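Local coordinates for methyltransferase domain-containing protein (Pyrococcus horikoshii, PDB 1VE3) that binds S-adenosylmethionine in a Rossmann-like domain and is probably a methyltransferase, although its substrate is not known, at residues A[13-17]-A[79-83]; A[21-25]-A[49-55]; A[33-39]-A[56-61]; A[137-143]-A[219-225]. All coordinates share one frame. Residues are numbered along the deposited sequence.

How the interactions relate
Interactions 1 and 2 build one wall of the S-adenosylmethionine pocket, their centres about 8 Å apart, and they touch directly: I16 CD1 lies 3.3 Å from V49 O, and Y13 CD1 3.3 Å from R24 CZ. Both reach the ligand, Y13 beside its methyl group and R24 at its carboxylate. Interaction 3 continues the pairing of helices 19-34 and 51-58 begun in interaction 2, with centres about 14 Å apart, and lies farther from the ligand. Interaction 4 belongs to the central sheet, about 24 Å from interaction 1 between centres, on the opposite side of the chain's centre. It meets interaction 3 where Y35 O and K137 NZ are 2.7 Å apart, a probable hydrogen bond.

Interaction 1 of 4, residues A[13-17]-A[79-83]; sequences YTDIN and YAKSR. With SAM (S-adenosylmethionine), chain C.
Loop 13-17 borders the S-adenosylmethionine pocket, to which it contributes Y13, and rests against the C-terminal end of helix 70-82. At the pocket end, the Y13 ring turns one face to the ligand's methyl group, with Y13 CD1 3.3 Å from SAM CE. The loop is irregular; D15 (chi1 t) makes an Asx turn, N17 N donating to D15 OD1 at 3.1 Å. I16 and Y79 are nearest in the backbone, CA to CA 8.3 Å. With chi1 m and chi2 t, I16 extends CD1 over a face of the Y79 ring, 3.8 Å from its centroid, a CH-pi contact suited to a branched aliphatic chain. The Y79 ring (chi1 m) is long enough to bring OH within 3.5 Å of T14 O. Water 1 donates to T14 O (3.0 Å) and is weakly bonded to Y79 OH (3.4 Å). R83, nearly extended beyond chi1 m, reaches across to I16 and N17: water 2 accepts from R83 NH2 (3.1 Å) and donates to I16 O (3.0 Å), while R83 NE forms a salt bridge with E173 of the second subunit. Around the contact, F54 of helix 51-58 packs on I16, Y79 and R83, and Y21 of helix 19-34 on I16.

Interaction 2 of 4, residues A[21-25]-A[49-55]; sequences YRSRI and VGGFSFL. With SAM (S-adenosylmethionine), chain C.
Polar contacts come first, because they join both segments to the ligand. Y21, chi1 t, swings its ring across so that Y21 OH accepts from G51 N at 3.0 Å. Water 3 connects Y21 OH (2.6 Å), V49 N (2.8 Å) and SAM O (2.6 Å). R24 NH2 donates a very short 2.4 Å bond to SAM OXT, an apt use of arginine against a carboxylate, and also forms a salt bridge with D111. Glycine is needed twice: G50, the N-cap residue, has phi/psi of 84/11°, and a CB on G51 would clash with Y21 CE1. These glycines belong to the glycine-rich turn after the first strand, characteristic of Rossmann-like methyltransferases.

Apolar packing fills the rest. I25 (m, t) sets CG1 over a face of the F52 ring, 4.2 Å from its centroid, in a CH-pi contact; I25 CG2 meets L55 CD2 at 3.8 Å, and Y21 CE2 meets V49 CG2 at 3.3 Å. Helical segments 21-25 and 51-55 cross at -50° with axes 11.0 Å apart, and I25 and F52 are nearest, CA to CA 6.8 Å. F52 also packs on I108 and I110 of strand 104-110, while V49 touches M72 and Y79 of helix 70-82.

Interaction 3 of 4, residues A[33-39]-A[56-61]; sequences MKYMKKR and LEDYGF
This is a largely apolar contact between the ends of two helices of the Rossmann-like domain, where helix 19-34 runs out toward strand 41-45 and helix 51-58 closes in a Schellman motif before strand 62-67. In that motif G60 N bonds to E57 O (3.3 Å) and F61 N weakly to L56 O (3.2 Å); G60, the C-prime residue at phi/psi 86/42°, suits glycine. The backbones come nearest at R39 and F61, CA to CA 5.5 Å. Both methionines, modelled as selenomethionine, are flexible enough to fit aromatic faces. M33 (m, m) makes a Met-aromatic contact, SE 4.0 Å from the Y59 ring centroid, and M33 CE meets L56 CD2 at 3.6 Å. The F61 ring (chi1 m) lies between two side chains: M36 CE sits over one face, 4.2 Å from the centroid. Over the opposite face the aliphatic part of R39 does the same, R39 CD standing 3.7 Å from the F61 ring centroid.

Interaction 4 of 4, residues A[137-143]-A[219-225]; sequences KFIMYFT and SYLTVYN
Six residue pairs join strands 137-143 and 219-225 side by side, antiparallel at 159° with axes 4.6 Å apart. F138-Y224, M140-T222 and F142-Y220 are hydrogen-bonded pairs; I139-V223, Y141-L221 and T143-S219 are non-hydrogen-bonded. The N-O distances run from 2.7 Å between Y224 N and F138 O to 3.1 Å between M140 N and T222 O. On the face of I139, its m, t rotamer places CG1 4.2 Å from V223 CG2, while I139 CG2 meets L221 CD1 (L221 chi1 t) at 3.8 Å. Farther along, small hydroxyl residues suit the end: T143 OG1 and S219 OG, both chi1 m, hydrogen-bond at 3.0 Å. On the other face F138, chi1 t, meets Y224, chi1 m, with CB atoms 3.9 Å apart; F142 takes p, bringing CE1 4.0 Å from Y220 CB. This antiparallel pairing is characteristic of the Rossmann-like methyltransferase sheet, in which strand 219-226 lies between 136-143 and 207-215, with M140 and F142 packing on V199 of helix 196-203.

Interaction 1 of 4, residues A[13-17]-A[79-83]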
# COMPACT_ATOMS: atom_id res chain seq x y z
N TYR A 13 9.26 3.30 -2.22
CA TYR A 13 9.97 4.07 -1.21
C TYR A 13 9.90 5.58 -1.43
O TYR A 13 10.51 6.34 -0.67
CB TYR A 13 11.43 3.61 -1.17
CG TYR A 13 11.58 2.10 -1.06
CD1 TYR A 13 11.34 1.44 0.15
CD2 TYR A 13 11.99 1.34 -2.15
CE1 TYR A 13 11.50 0.06 0.27
CE2 TYR A 13 12.15 -0.04 -2.05
CZ TYR A 13 11.91 -0.67 -0.84
OH TYR A 13 12.07 -2.03 -0.75
N THR A 14 9.15 6.01 -2.44
CA THR A 14 9.06 7.44 -2.72
C THR A 14 7.67 8.03 -2.79
O THR A 14 7.52 9.24 -2.68
CB THR A 14 9.81 7.77 -4.03
OG1 THR A 14 9.31 6.95 -5.09
CG2 THR A 14 11.30 7.52 -3.85
N ASP A 15 6.65 7.19 -2.96
CA ASP A 15 5.27 7.68 -3.04
C ASP A 15 4.44 7.20 -1.86
O ASP A 15 3.80 6.15 -1.92
CB ASP A 15 4.63 7.22 -4.36
CG ASP A 15 3.23 7.78 -4.55
OD1 ASP A 15 2.70 8.43 -3.63
OD2 ASP A 15 2.66 7.55 -5.63
N ILE A 16 4.45 7.99 -0.79
CA ILE A 16 3.75 7.67 0.45
C ILE A 16 2.28 7.31 0.27
O ILE A 16 1.72 6.61 1.12
CB ILE A 16 3.86 8.84 1.47
CG1 ILE A 16 5.32 9.05 1.86
CG2 ILE A 16 3.04 8.53 2.72
CD1 ILE A 16 5.54 10.21 2.83
N ASN A 17 1.65 7.75 -0.81
CA ASN A 17 0.24 7.42 -1.02
C ASN A 17 0.01 6.24 -1.96
O ASN A 17 -1.14 5.86 -2.21
CB ASN A 17 -0.53 8.64 -1.51
CG ASN A 17 -0.68 9.70 -0.44
OD1 ASN A 17 -1.18 9.42 0.65
ND2 ASN A 17 -0.24 10.92 -0.74
N TYR A 79 5.55 16.58 1.89
CA TYR A 79 4.55 15.68 2.46
C TYR A 79 4.17 16.17 3.85
O TYR A 79 3.01 16.11 4.24
CB TYR A 79 5.09 14.25 2.56
CG TYR A 79 4.99 13.46 1.28
CD1 TYR A 79 3.76 13.28 0.65
CD2 TYR A 79 6.12 12.88 0.70
CE1 TYR A 79 3.65 12.55 -0.54
CE2 TYR A 79 6.02 12.15 -0.49
CZ TYR A 79 4.78 11.99 -1.10
OH TYR A 79 4.68 11.25 -2.26
N ALA A 80 5.16 16.65 4.59
CA ALA A 80 4.94 17.16 5.93
C ALA A 80 4.08 18.41 5.86
O ALA A 80 3.23 18.65 6.72
CB ALA A 80 6.27 17.48 6.60
N LYS A 81 4.30 19.21 4.82
CA LYS A 81 3.54 20.44 4.63
C LYS A 81 2.08 20.08 4.35
O LYS A 81 1.18 20.56 5.05
CB LYS A 81 4.12 21.23 3.46
CG LYS A 81 3.68 22.69 3.40
CD LYS A 81 4.35 23.41 2.24
CE LYS A 81 4.09 24.91 2.27
NZ LYS A 81 2.64 25.25 2.22
N SER A 82 1.85 19.24 3.35
CA SER A 82 0.50 18.83 2.99
C SER A 82 -0.22 18.12 4.12
O SER A 82 -1.44 18.21 4.23
CB SER A 82 0.53 17.93 1.75
OG SER A 82 1.26 16.74 2.00
N ARG A 83 0.52 17.41 4.97
CA ARG A 83 -0.09 16.71 6.09
C ARG A 83 -0.03 17.54 7.36
O ARG A 83 -0.49 17.11 8.41
CB ARG A 83 0.59 15.36 6.33
CG ARG A 83 0.32 14.33 5.25
CD ARG A 83 0.67 12.94 5.73
NE ARG A 83 0.32 11.92 4.74
CZ ARG A 83 0.46 10.61 4.94
NH1 ARG A 83 0.93 10.17 6.10
NH2 ARG A 83 0.13 9.76 3.98
N SAM C . 13.37 4.13 5.69
CA SAM C . 12.89 4.40 4.31
C SAM C . 11.50 3.78 4.12
O SAM C . 10.66 4.41 3.46
OXT SAM C . 11.33 2.65 4.68
CB SAM C . 13.84 3.76 3.35
CG SAM C . 13.85 4.38 2.04
SD SAM C . 15.02 3.61 0.85
CE SAM C . 14.51 2.02 0.66
C5' SAM C . 16.64 3.76 1.62
C4' SAM C . 17.16 5.25 1.95
O4' SAM C . 18.48 5.17 2.58
C3' SAM C . 17.43 6.10 0.72
O3' SAM C . 16.33 7.11 0.92
C2' SAM C . 18.71 6.85 0.87
O2' SAM C . 18.87 8.19 0.53
C1' SAM C . 19.08 6.43 2.35
N9 SAM C . 20.52 6.38 2.58
C8 SAM C . 21.56 5.74 1.90
N7 SAM C . 22.74 5.94 2.43
C5 SAM C . 22.50 6.75 3.50
C6 SAM C . 23.34 7.36 4.53
N6 SAM C . 24.67 7.19 4.57
N1 SAM C . 22.74 8.17 5.52
C2 SAM C . 21.38 8.37 5.51
N3 SAM C . 20.51 7.85 4.60
C4 SAM C . 21.13 7.04 3.61
O HOH W 1 6.91 11.37 -4.76
O HOH W 2 0.93 6.80 3.96

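Interaction 2 of 4, residues A[21-25]-A[49-55]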
# COMPACT_ATOMS: atom_id res chain seq x y z
N TYR A 21 3.74 1.56 -0.99
CA TYR A 21 4.23 2.17 0.23
C TYR A 21 3.29 1.90 1.42
O TYR A 21 3.75 1.58 2.52
CB TYR A 21 4.38 3.68 0.01
CG TYR A 21 5.43 4.38 0.84
CD1 TYR A 21 5.33 4.44 2.23
CD2 TYR A 21 6.50 5.04 0.23
CE1 TYR A 21 6.28 5.15 3.00
CE2 TYR A 21 7.45 5.74 0.98
CZ TYR A 21 7.33 5.79 2.36
OH TYR A 21 8.26 6.50 3.10
N ARG A 22 1.99 2.03 1.19
CA ARG A 22 1.01 1.80 2.25
C ARG A 22 1.09 0.38 2.77
O ARG A 22 0.96 0.13 3.96
CB ARG A 22 -0.41 2.10 1.75
CG ARG A 22 -0.67 3.57 1.49
CD ARG A 22 -2.12 3.81 1.07
NE ARG A 22 -2.43 5.24 1.06
CZ ARG A 22 -3.64 5.75 0.85
NH1 ARG A 22 -4.68 4.94 0.65
NH2 ARG A 22 -3.82 7.06 0.86
N SER A 23 1.31 -0.56 1.85
CA SER A 23 1.43 -1.97 2.19
C SER A 23 2.56 -2.17 3.20
O SER A 23 2.42 -2.93 4.16
CB SER A 23 1.72 -2.78 0.93
OG SER A 23 2.01 -4.13 1.26
N ARG A 24 3.69 -1.49 2.97
CA ARG A 24 4.84 -1.59 3.86
C ARG A 24 4.51 -1.02 5.23
O ARG A 24 4.85 -1.61 6.26
CB ARG A 24 6.02 -0.85 3.25
CG ARG A 24 6.49 -1.43 1.91
CD ARG A 24 7.46 -0.48 1.23
NE ARG A 24 8.58 -0.19 2.11
CZ ARG A 24 8.98 1.03 2.45
NH1 ARG A 24 8.35 2.11 1.99
NH2 ARG A 24 10.00 1.16 3.28
N ILE A 25 3.85 0.13 5.25
CA ILE A 25 3.47 0.76 6.51
C ILE A 25 2.53 -0.13 7.32
O ILE A 25 2.81 -0.45 8.48
CB ILE A 25 2.79 2.13 6.25
CG1 ILE A 25 3.82 3.14 5.77
CG2 ILE A 25 2.10 2.62 7.52
CD1 ILE A 25 3.26 4.52 5.47
N VAL A 49 11.19 9.30 2.13
CA VAL A 49 10.24 10.40 2.02
C VAL A 49 9.46 10.69 3.31
O VAL A 49 8.52 11.49 3.31
CB VAL A 49 9.27 10.19 0.81
CG1 VAL A 49 10.07 10.24 -0.50
CG2 VAL A 49 8.56 8.86 0.92
N GLY A 50 9.86 10.03 4.39
CA GLY A 50 9.23 10.26 5.69
C GLY A 50 7.95 9.53 6.05
O GLY A 50 7.31 9.86 7.06
N GLY A 51 7.56 8.54 5.25
CA GLY A 51 6.34 7.81 5.54
C GLY A 51 6.22 7.26 6.96
O GLY A 51 5.19 7.43 7.61
N PHE A 52 7.27 6.60 7.45
CA PHE A 52 7.19 6.03 8.79
C PHE A 52 7.29 7.09 9.88
O PHE A 52 6.93 6.85 11.02
CB PHE A 52 8.26 4.94 8.97
CG PHE A 52 7.92 3.66 8.26
CD1 PHE A 52 7.08 2.73 8.86
CD2 PHE A 52 8.38 3.42 6.97
CE1 PHE A 52 6.69 1.58 8.18
CE2 PHE A 52 7.99 2.27 6.28
CZ PHE A 52 7.15 1.35 6.89
N SER A 53 7.78 8.27 9.51
CA SER A 53 7.89 9.35 10.47
C SER A 53 6.47 9.84 10.79
O SER A 53 6.05 9.86 11.94
CB SER A 53 8.72 10.49 9.90
OG SER A 53 10.08 10.10 9.76
N PHE A 54 5.72 10.20 9.75
CA PHE A 54 4.35 10.66 9.91
C PHE A 54 3.54 9.64 10.70
O PHE A 54 2.73 10.00 11.55
CB PHE A 54 3.71 10.93 8.55
CG PHE A 54 4.49 11.89 7.70
CD1 PHE A 54 4.91 13.11 8.23
CD2 PHE A 54 4.83 11.57 6.39
CE1 PHE A 54 5.68 13.98 7.47
CE2 PHE A 54 5.60 12.44 5.62
CZ PHE A 54 6.03 13.66 6.17
N LEU A 55 3.76 8.36 10.41
CA LEU A 55 3.04 7.32 11.12
C LEU A 55 3.30 7.40 12.63
O LEU A 55 2.36 7.36 13.43
CB LEU A 55 3.45 5.94 10.62
CG LEU A 55 2.84 4.77 11.40
CD1 LEU A 55 1.34 4.78 11.20
CD2 LEU A 55 3.45 3.46 10.92
N SAM C . 13.37 4.13 5.69
CA SAM C . 12.89 4.40 4.31
C SAM C . 11.50 3.78 4.12
O SAM C . 10.66 4.41 3.46
OXT SAM C . 11.33 2.65 4.68
CB SAM C . 13.84 3.76 3.35
CG SAM C . 13.85 4.38 2.04
SD SAM C . 15.02 3.61 0.85
CE SAM C . 14.51 2.02 0.66
C5' SAM C . 16.64 3.76 1.62
C4' SAM C . 17.16 5.25 1.95
O4' SAM C . 18.48 5.17 2.58
C3' SAM C . 17.43 6.10 0.72
O3' SAM C . 16.33 7.11 0.92
C2' SAM C . 18.71 6.85 0.87
O2' SAM C . 18.87 8.19 0.53
C1' SAM C . 19.08 6.43 2.35
N9 SAM C . 20.52 6.38 2.58
C8 SAM C . 21.56 5.74 1.90
N7 SAM C . 22.74 5.94 2.43
C5 SAM C . 22.50 6.75 3.50
C6 SAM C . 23.34 7.36 4.53
N6 SAM C . 24.67 7.19 4.57
N1 SAM C . 22.74 8.17 5.52
C2 SAM C . 21.38 8.37 5.51
N3 SAM C . 20.51 7.85 4.60
C4 SAM C . 21.13 7.04 3.61
O HOH W 3 10.62 6.60 2.10

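Interaction 3 of 4, residues A[33-39]-A[56-61]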
# COMPACT_ATOMS: atom_id res chain seq x y z
N MSE A 33 4.30 -0.98 17.07
CA MSE A 33 3.59 -0.59 18.27
C MSE A 33 3.74 -1.63 19.37
O MSE A 33 3.58 -1.32 20.55
CB MSE A 33 2.11 -0.35 17.95
CG MSE A 33 1.92 0.84 17.03
SE MSE A 33 3.05 2.35 17.55
CE MSE A 33 4.42 2.18 16.21
N LYS A 34 4.05 -2.85 18.98
CA LYS A 34 4.23 -3.93 19.94
C LYS A 34 5.49 -3.71 20.76
O LYS A 34 5.63 -4.27 21.85
CB LYS A 34 4.32 -5.27 19.20
CG LYS A 34 4.53 -6.48 20.09
CD LYS A 34 4.45 -7.76 19.28
CE LYS A 34 4.69 -8.99 20.13
NZ LYS A 34 4.52 -10.25 19.35
N TYR A 35 6.39 -2.88 20.26
CA TYR A 35 7.64 -2.61 20.95
C TYR A 35 7.90 -1.13 21.20
O TYR A 35 8.97 -0.75 21.66
CB TYR A 35 8.80 -3.22 20.17
CG TYR A 35 8.70 -4.72 20.01
CD1 TYR A 35 8.76 -5.56 21.12
CD2 TYR A 35 8.54 -5.30 18.76
CE1 TYR A 35 8.66 -6.94 20.99
CE2 TYR A 35 8.44 -6.68 18.61
CZ TYR A 35 8.50 -7.50 19.73
OH TYR A 35 8.41 -8.86 19.59
N MSE A 36 6.91 -0.30 20.90
CA MSE A 36 7.04 1.13 21.11
C MSE A 36 5.86 1.66 21.91
O MSE A 36 5.26 2.68 21.57
CB MSE A 36 7.12 1.86 19.76
CG MSE A 36 8.37 1.52 18.95
SE MSE A 36 8.44 2.40 17.22
CE MSE A 36 8.98 4.16 17.78
N LYS A 37 5.53 0.94 22.98
CA LYS A 37 4.42 1.33 23.84
C LYS A 37 4.68 2.68 24.50
O LYS A 37 3.80 3.54 24.51
CB LYS A 37 4.18 0.24 24.90
CG LYS A 37 3.69 -1.08 24.31
CD LYS A 37 3.46 -2.12 25.40
CE LYS A 37 2.80 -3.37 24.84
NZ LYS A 37 3.60 -4.04 23.78
N LYS A 38 5.88 2.87 25.03
CA LYS A 38 6.22 4.14 25.66
C LYS A 38 6.64 5.18 24.62
O LYS A 38 7.59 4.96 23.87
CB LYS A 38 7.35 3.96 26.68
CG LYS A 38 7.71 5.24 27.42
CD LYS A 38 8.71 5.00 28.54
CE LYS A 38 8.84 6.22 29.44
NZ LYS A 38 9.76 6.01 30.59
N ARG A 39 5.93 6.30 24.57
CA ARG A 39 6.25 7.35 23.62
C ARG A 39 7.58 7.98 24.00
O ARG A 39 8.01 7.87 25.14
CB ARG A 39 5.16 8.43 23.61
CG ARG A 39 3.74 7.88 23.48
CD ARG A 39 3.60 6.94 22.30
NE ARG A 39 2.30 6.28 22.28
CZ ARG A 39 1.98 5.28 21.47
NH1 ARG A 39 2.87 4.81 20.60
NH2 ARG A 39 0.77 4.73 21.52
N LEU A 56 4.57 7.50 13.01
CA LEU A 56 4.92 7.58 14.43
C LEU A 56 4.44 8.88 15.05
O LEU A 56 3.97 8.90 16.19
CB LEU A 56 6.44 7.46 14.63
CG LEU A 56 7.08 6.09 14.40
CD1 LEU A 56 8.54 6.13 14.87
CD2 LEU A 56 6.32 5.02 15.17
N GLU A 57 4.55 9.97 14.30
CA GLU A 57 4.11 11.27 14.78
C GLU A 57 2.63 11.25 15.14
O GLU A 57 2.21 11.91 16.09
CB GLU A 57 4.34 12.34 13.71
CG GLU A 57 3.80 13.71 14.10
CD GLU A 57 3.70 14.66 12.93
OE1 GLU A 57 3.02 14.31 11.94
OE2 GLU A 57 4.30 15.75 12.99
N ASP A 58 1.83 10.50 14.39
CA ASP A 58 0.40 10.42 14.67
C ASP A 58 0.11 9.55 15.88
O ASP A 58 -0.98 9.63 16.47
CB ASP A 58 -0.36 9.87 13.46
CG ASP A 58 -0.12 10.68 12.20
OD1 ASP A 58 0.13 11.90 12.32
OD2 ASP A 58 -0.20 10.10 11.10
N TYR A 59 1.07 8.72 16.26
CA TYR A 59 0.91 7.84 17.41
C TYR A 59 1.41 8.54 18.67
O TYR A 59 1.50 7.93 19.74
CB TYR A 59 1.67 6.54 17.19
CG TYR A 59 0.84 5.46 16.54
CD1 TYR A 59 -0.15 4.79 17.25
CD2 TYR A 59 1.05 5.10 15.21
CE1 TYR A 59 -0.92 3.79 16.67
CE2 TYR A 59 0.29 4.10 14.61
CZ TYR A 59 -0.69 3.44 15.34
OH TYR A 59 -1.43 2.44 14.76
N GLY A 60 1.75 9.81 18.54
CA GLY A 60 2.22 10.58 19.68
C GLY A 60 3.70 10.48 19.97
O GLY A 60 4.09 10.35 21.13
N PHE A 61 4.53 10.52 18.93
CA PHE A 61 5.98 10.46 19.09
C PHE A 61 6.61 11.74 18.58
O PHE A 61 6.09 12.38 17.66
CB PHE A 61 6.56 9.28 18.32
CG PHE A 61 6.37 7.95 18.99
CD1 PHE A 61 7.25 7.52 19.97
CD2 PHE A 61 5.30 7.13 18.63
CE1 PHE A 61 7.08 6.29 20.59
CE2 PHE A 61 5.13 5.90 19.25
CZ PHE A 61 6.02 5.47 20.23

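Interaction 4 of 4, residues A[137-143]-A[219-225]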
# COMPACT_ATOMS: atom_id res chain seq x y z
N LYS A 137 15.75 2.11 22.40
CA LYS A 137 15.64 0.92 21.57
C LYS A 137 15.95 1.16 20.09
O LYS A 137 15.50 2.14 19.51
CB LYS A 137 14.24 0.31 21.72
CG LYS A 137 14.01 -0.24 23.12
CD LYS A 137 12.56 -0.26 23.53
CE LYS A 137 11.86 -1.54 23.11
NZ LYS A 137 10.51 -1.63 23.72
N PHE A 138 16.75 0.27 19.52
CA PHE A 138 17.12 0.33 18.11
C PHE A 138 16.22 -0.69 17.42
O PHE A 138 16.28 -1.87 17.74
CB PHE A 138 18.58 -0.08 17.91
CG PHE A 138 19.03 -0.13 16.46
CD1 PHE A 138 19.94 -1.09 16.04
CD2 PHE A 138 18.56 0.80 15.54
CE1 PHE A 138 20.38 -1.13 14.71
CE2 PHE A 138 18.99 0.78 14.21
CZ PHE A 138 19.90 -0.19 13.80
N ILE A 139 15.38 -0.24 16.49
CA ILE A 139 14.48 -1.15 15.80
C ILE A 139 14.71 -1.13 14.29
O ILE A 139 14.45 -0.11 13.63
CB ILE A 139 13.01 -0.78 16.08
CG1 ILE A 139 12.71 -0.95 17.57
CG2 ILE A 139 12.08 -1.65 15.24
CD1 ILE A 139 11.33 -0.48 17.98
N MSE A 140 15.20 -2.24 13.73
CA MSE A 140 15.43 -2.27 12.30
C MSE A 140 14.71 -3.41 11.58
O MSE A 140 14.43 -4.47 12.15
CB MSE A 140 16.95 -2.28 11.97
CG MSE A 140 17.68 -3.61 11.95
SE MSE A 140 19.48 -3.46 11.10
CE MSE A 140 19.01 -4.04 9.33
N TYR A 141 14.38 -3.16 10.32
CA TYR A 141 13.70 -4.14 9.49
C TYR A 141 14.55 -4.28 8.25
O TYR A 141 14.92 -3.29 7.62
CB TYR A 141 12.30 -3.64 9.10
CG TYR A 141 11.64 -4.51 8.06
CD1 TYR A 141 11.07 -5.74 8.39
CD2 TYR A 141 11.61 -4.11 6.73
CE1 TYR A 141 10.48 -6.55 7.41
CE2 TYR A 141 11.02 -4.90 5.75
CZ TYR A 141 10.46 -6.12 6.09
OH TYR A 141 9.90 -6.90 5.11
N PHE A 142 14.88 -5.52 7.91
CA PHE A 142 15.71 -5.76 6.74
C PHE A 142 15.34 -7.07 6.10
O PHE A 142 14.65 -7.91 6.69
CB PHE A 142 17.20 -5.77 7.10
CG PHE A 142 17.61 -6.92 7.99
CD1 PHE A 142 17.32 -6.92 9.35
CD2 PHE A 142 18.27 -8.02 7.45
CE1 PHE A 142 17.67 -8.00 10.17
CE2 PHE A 142 18.62 -9.11 8.26
CZ PHE A 142 18.32 -9.09 9.62
N THR A 143 15.81 -7.26 4.88
CA THR A 143 15.53 -8.47 4.14
C THR A 143 16.83 -9.24 3.95
O THR A 143 17.86 -8.66 3.60
CB THR A 143 14.91 -8.13 2.77
OG1 THR A 143 13.67 -7.45 2.98
CG2 THR A 143 14.65 -9.39 1.95
N SER A 219 12.21 -11.83 5.78
CA SER A 219 12.43 -10.50 6.33
C SER A 219 12.33 -10.54 7.84
O SER A 219 11.63 -11.39 8.41
CB SER A 219 11.43 -9.51 5.74
OG SER A 219 11.71 -9.30 4.37
N TYR A 220 13.02 -9.62 8.50
CA TYR A 220 13.03 -9.58 9.97
C TYR A 220 12.92 -8.21 10.59
O TYR A 220 13.51 -7.24 10.11
CB TYR A 220 14.31 -10.21 10.49
CG TYR A 220 14.51 -11.63 10.04
CD1 TYR A 220 13.97 -12.69 10.76
CD2 TYR A 220 15.19 -11.90 8.86
CE1 TYR A 220 14.10 -13.99 10.30
CE2 TYR A 220 15.33 -13.19 8.40
CZ TYR A 220 14.78 -14.23 9.12
OH TYR A 220 14.91 -15.51 8.64
N LEU A 221 12.15 -8.13 11.68
CA LEU A 221 12.01 -6.91 12.44
C LEU A 221 12.75 -7.26 13.73
O LEU A 221 12.35 -8.18 14.43
CB LEU A 221 10.56 -6.60 12.77
CG LEU A 221 10.43 -5.37 13.66
CD1 LEU A 221 10.61 -4.12 12.82
CD2 LEU A 221 9.08 -5.36 14.34
N THR A 222 13.82 -6.54 14.02
CA THR A 222 14.60 -6.81 15.23
C THR A 222 14.62 -5.64 16.20
O THR A 222 14.74 -4.49 15.80
CB THR A 222 16.06 -7.17 14.88
OG1 THR A 222 16.07 -8.29 13.98
CG2 THR A 222 16.82 -7.53 16.14
N VAL A 223 14.50 -5.95 17.49
CA VAL A 223 14.53 -4.92 18.52
C VAL A 223 15.82 -5.06 19.32
O VAL A 223 16.08 -6.10 19.93
CB VAL A 223 13.30 -5.04 19.46
CG1 VAL A 223 13.34 -3.95 20.52
CG2 VAL A 223 12.01 -4.91 18.64
N TYR A 224 16.63 -4.01 19.32
CA TYR A 224 17.92 -4.02 20.02
C TYR A 224 18.03 -3.00 21.15
O TYR A 224 17.42 -1.94 21.10
CB TYR A 224 19.06 -3.76 19.01
CG TYR A 224 19.39 -4.92 18.10
CD1 TYR A 224 19.95 -6.08 18.60
CD2 TYR A 224 19.16 -4.84 16.73
CE1 TYR A 224 20.28 -7.14 17.77
CE2 TYR A 224 19.49 -5.89 15.88
CZ TYR A 224 20.05 -7.04 16.40
OH TYR A 224 20.38 -8.09 15.58
N ASN A 225 18.84 -3.34 22.15
CA ASN A 225 19.09 -2.45 23.28
C ASN A 225 20.59 -2.17 23.24
O ASN A 225 21.39 -3.09 23.09
CB ASN A 225 18.71 -3.13 24.59
CG ASN A 225 17.24 -3.46 24.67
OD1 ASN A 225 16.85 -4.41 25.35
ND2 ASN A 225 16.41 -2.68 23.99